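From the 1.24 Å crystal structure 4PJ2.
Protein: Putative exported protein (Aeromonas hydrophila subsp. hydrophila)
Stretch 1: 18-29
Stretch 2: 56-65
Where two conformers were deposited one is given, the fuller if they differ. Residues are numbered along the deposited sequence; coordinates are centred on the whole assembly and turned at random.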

# COMPACT_ATOMS: atom_id res chain seq x y z
N THR A 18 18.78 -4.93 6.72
CA THR A 18 17.57 -5.71 6.56
C THR A 18 16.36 -4.80 6.65
O THR A 18 16.40 -3.76 7.30
N VAL A 19 15.31 -5.21 5.98
CA VAL A 19 14.05 -4.48 5.97
C VAL A 19 12.95 -5.49 6.22
O VAL A 19 12.88 -6.50 5.53
N SER A 20 12.09 -5.19 7.19
CA SER A 20 11.03 -6.11 7.62
C SER A 20 9.74 -5.37 7.86
O SER A 20 9.74 -4.28 8.42
N GLU A 21 8.61 -5.97 7.49
CA GLU A 21 7.32 -5.48 7.96
C GLU A 21 7.09 -5.89 9.40
O GLU A 21 7.59 -6.91 9.86
N GLY A 22 6.32 -5.10 10.13
CA GLY A 22 6.03 -5.44 11.52
C GLY A 22 5.26 -6.74 11.68
O GLY A 22 4.34 -7.04 10.93
N ARG A 23 5.64 -7.52 12.69
CA ARG A 23 5.03 -8.82 12.91
C ARG A 23 3.62 -8.68 13.46
O ARG A 23 3.34 -7.84 14.31
N GLY A 24 2.72 -9.52 12.94
CA GLY A 24 1.34 -9.57 13.39
C GLY A 24 0.44 -8.49 12.81
O GLY A 24 -0.73 -8.44 13.10
N GLU A 25 1.00 -7.62 11.98
CA GLU A 25 0.27 -6.51 11.41
C GLU A 25 -0.57 -6.93 10.22
O GLU A 25 -0.31 -7.97 9.57
N PRO A 26 -1.56 -6.10 9.87
CA PRO A 26 -2.30 -6.39 8.64
C PRO A 26 -1.48 -6.17 7.39
O PRO A 26 -0.42 -5.56 7.40
N ALA A 27 -2.00 -6.69 6.29
CA ALA A 27 -1.35 -6.51 5.01
C ALA A 27 -1.36 -5.05 4.54
O ALA A 27 -0.40 -4.61 3.92
N SER A 28 -2.44 -4.33 4.82
CA SER A 28 -2.67 -3.03 4.19
C SER A 28 -2.00 -1.88 4.88
O SER A 28 -1.92 -0.79 4.30
N THR A 29 -1.59 -2.04 6.14
CA THR A 29 -1.09 -0.91 6.90
C THR A 29 -0.29 -1.41 8.07
O THR A 29 -0.46 -2.55 8.48
N PRO A 56 6.13 4.13 9.57
CA PRO A 56 4.82 3.70 9.11
C PRO A 56 4.86 3.21 7.67
O PRO A 56 5.69 3.66 6.88
N ARG A 57 3.96 2.29 7.34
CA ARG A 57 3.76 1.91 5.95
C ARG A 57 2.32 1.95 5.60
O ARG A 57 1.46 1.36 6.24
N ASP A 58 2.07 2.66 4.51
CA ASP A 58 0.73 2.76 3.97
C ASP A 58 0.62 1.81 2.80
O ASP A 58 0.64 2.21 1.61
N GLY A 59 0.53 0.54 3.13
CA GLY A 59 0.40 -0.53 2.17
C GLY A 59 1.43 -1.57 2.46
O GLY A 59 1.90 -1.71 3.58
N SER A 60 1.79 -2.31 1.42
CA SER A 60 2.77 -3.39 1.49
C SER A 60 4.08 -2.96 0.83
O SER A 60 4.08 -2.25 -0.18
N ILE A 61 5.20 -3.43 1.36
CA ILE A 61 6.47 -3.13 0.73
C ILE A 61 6.50 -3.83 -0.61
O ILE A 61 6.25 -5.04 -0.70
N LYS A 62 6.81 -3.06 -1.65
CA LYS A 62 6.79 -3.53 -3.02
C LYS A 62 8.20 -3.87 -3.49
O LYS A 62 8.39 -4.86 -4.17
N GLU A 63 9.17 -3.04 -3.13
CA GLU A 63 10.54 -3.25 -3.58
C GLU A 63 11.51 -2.38 -2.79
O GLU A 63 11.13 -1.37 -2.20
N LEU A 64 12.77 -2.81 -2.79
CA LEU A 64 13.87 -2.04 -2.22
C LEU A 64 14.77 -1.64 -3.38
O LEU A 64 15.03 -2.45 -4.27
N LYS A 65 15.25 -0.40 -3.34
CA LYS A 65 16.22 0.07 -4.33
C LYS A 65 17.44 0.64 -3.63
O LYS A 65 17.34 1.21 -2.55

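Packing of strand 18-21 and the loop that follows it against residues 56-65 of the same chain, with R57 as the hub. The strand runs roughly antiparallel to strand 60-65, at 145° and with axes 8.5 Å apart, a gap filled by side chains. T18 (chi1 p) points away and makes no contact. V19 (chi1 t) points toward the partner strand and forms the apolar end of the interface: its CG1 lies 3.8 Å from CD1 of I61 (m, t) and its CG2 3.9 Å from CD1 of L64 (m, t), both of which point back toward it. S20 (m) turns away, in the alternation expected of a strand, and its OG is hydrogen-bonded elsewhere in the structure. E21 (m, t) points in again and changes the chemistry from apolar to polar. E21 OE2 accepts a nearly straight hydrogen bond from I61 N (2.9 Å, 172°), so a carboxylate caters for a backbone amide of the facing strand. Water 1 donates to both E21 OE2 (3.0 Å) and I61 O (2.9 Å), tying the same two residues together a second time. The aliphatic part of E21 covers one face of the R57 guanidinium, with CG 3.6 Å from NE.

A type II turn, G22 to E25, then redirects the chain; R23 (all t) points its CB away and makes no contact with the other stretch, and G24 adopts a positive phi that favours glycine. E25 (m, t) points back in, and its OE1 forms a salt bridge with R57 NH2 (2.9 Å). R57 (p, t, t) starts sideways, but its extended chain brings the guanidinium among the loop carbonyls. R57 NH2 donates to P26 O (2.9 Å, 166°), while the bonds from R57 NH1 to P26 O (3.4 Å) and to A27 O (3.1 Å) are weak; R57 NH1 also holds G59 O of its own stretch at 2.8 Å. E25 OE1 and the two loop carbonyls lie near the guanidinium plane, where N-H groups can reach them.

A27 and S28 (m) direct their CB atoms away and approach through backbone: A27 O is 3.1 Å from OG of S60 (m), and S28 O receives a CA-H...O contact from G59 CA (3.2 Å). T29 (t) also points away overall, though its CB touches the other stretch; T29 O sits over the guanidinium face opposite E21, 3.2 Å from R57 NH2 but at a poor angle for a hydrogen bond. Waters join this end to D58 (t): water 2 donates to S28 O (2.8 Å) and D58 OD1 (3.0 Å), and water 3 donates to D58 OD1 (2.9 Å) while hydrogen-bonding T29 OG1 (2.8 Å).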

# COMPACT_ATOMS: atom_id res chain seq x y z
CB THR A 18 17.44 -6.83 7.59
OG1 THR A 18 17.25 -6.25 8.88
CG2 THR A 18 18.67 -7.73 7.60
CB VAL A 19 13.81 -3.74 4.63
CG1 VAL A 19 12.48 -2.99 4.68
CG2 VAL A 19 14.96 -2.80 4.35
CB SER A 20 11.39 -6.71 8.98
OG SER A 20 12.51 -7.53 8.93
CB GLU A 21 6.20 -6.00 7.05
CG GLU A 21 6.17 -5.25 5.72
CD GLU A 21 5.17 -5.78 4.72
OE1 GLU A 21 4.66 -6.90 4.92
OE2 GLU A 21 4.89 -5.09 3.71
CB ARG A 23 5.89 -9.66 13.85
CG ARG A 23 5.28 -11.00 14.21
CD ARG A 23 6.32 -11.94 14.80
NE ARG A 23 5.69 -13.17 15.25
CZ ARG A 23 6.35 -14.22 15.74
NH1 ARG A 23 7.67 -14.18 15.84
NH2 ARG A 23 5.68 -15.29 16.13
CB GLU A 25 1.25 -5.42 10.98
CG GLU A 25 1.97 -4.76 12.13
CD GLU A 25 2.98 -3.73 11.68
OE1 GLU A 25 3.24 -3.63 10.45
OE2 GLU A 25 3.51 -3.01 12.55
CB PRO A 26 -3.44 -5.38 8.68
CG PRO A 26 -3.05 -4.33 9.61
CD PRO A 26 -2.07 -4.90 10.56
CB ALA A 27 -1.97 -7.41 3.97
CB SER A 28 -4.16 -2.68 4.16
OG SER A 28 -4.95 -3.61 3.47
CB THR A 29 -2.28 0.00 7.37
OG1 THR A 29 -1.79 1.19 7.98
CG2 THR A 29 -3.23 -0.70 8.34
CB PRO A 56 3.96 4.97 9.22
CG PRO A 56 4.88 6.05 9.28
CD PRO A 56 6.20 5.58 9.77
CB ARG A 57 4.33 0.56 5.57
CG ARG A 57 3.81 -0.54 6.39
CD ARG A 57 4.22 -1.97 5.92
NE ARG A 57 3.70 -2.89 6.92
CZ ARG A 57 2.56 -3.56 6.85
NH1 ARG A 57 1.80 -3.53 5.77
NH2 ARG A 57 2.20 -4.31 7.88
CB ASP A 58 0.42 4.17 3.54
CG ASP A 58 -0.96 4.29 2.99
OD1 ASP A 58 -1.80 3.41 3.29
OD2 ASP A 58 -1.21 5.25 2.25
CB SER A 60 2.24 -4.61 0.75
OG SER A 60 0.90 -4.87 1.08
CB ILE A 61 7.63 -3.59 1.58
CG1 ILE A 61 7.66 -2.79 2.90
CG2 ILE A 61 8.94 -3.42 0.82
CD1 ILE A 61 8.80 -3.15 3.83
CB LYS A 62 6.19 -2.44 -3.90
CG LYS A 62 6.08 -2.83 -5.37
CD LYS A 62 5.82 -1.61 -6.27
CE LYS A 62 5.98 -1.96 -7.75
NZ LYS A 62 6.16 -0.74 -8.57
CB GLU A 63 10.68 -2.98 -5.07
CG GLU A 63 10.62 -1.53 -5.45
CD GLU A 63 10.84 -1.30 -6.94
OE1 GLU A 63 10.09 -0.49 -7.51
OE2 GLU A 63 11.76 -1.91 -7.53
CB LEU A 64 14.70 -2.90 -1.26
CG LEU A 64 13.90 -3.58 -0.15
CD1 LEU A 64 14.86 -4.34 0.74
CD2 LEU A 64 13.08 -2.59 0.67
CB LYS A 65 15.60 1.16 -5.21
CG LYS A 65 14.34 0.76 -5.95
CD LYS A 65 13.78 1.97 -6.69
CE LYS A 65 12.56 1.63 -7.51
NZ LYS A 65 12.90 0.90 -8.77
O HOH W 1 5.10 -6.83 1.28
O HOH W 2 -2.75 0.76 2.12
O HOH W 3 -2.15 3.18 6.11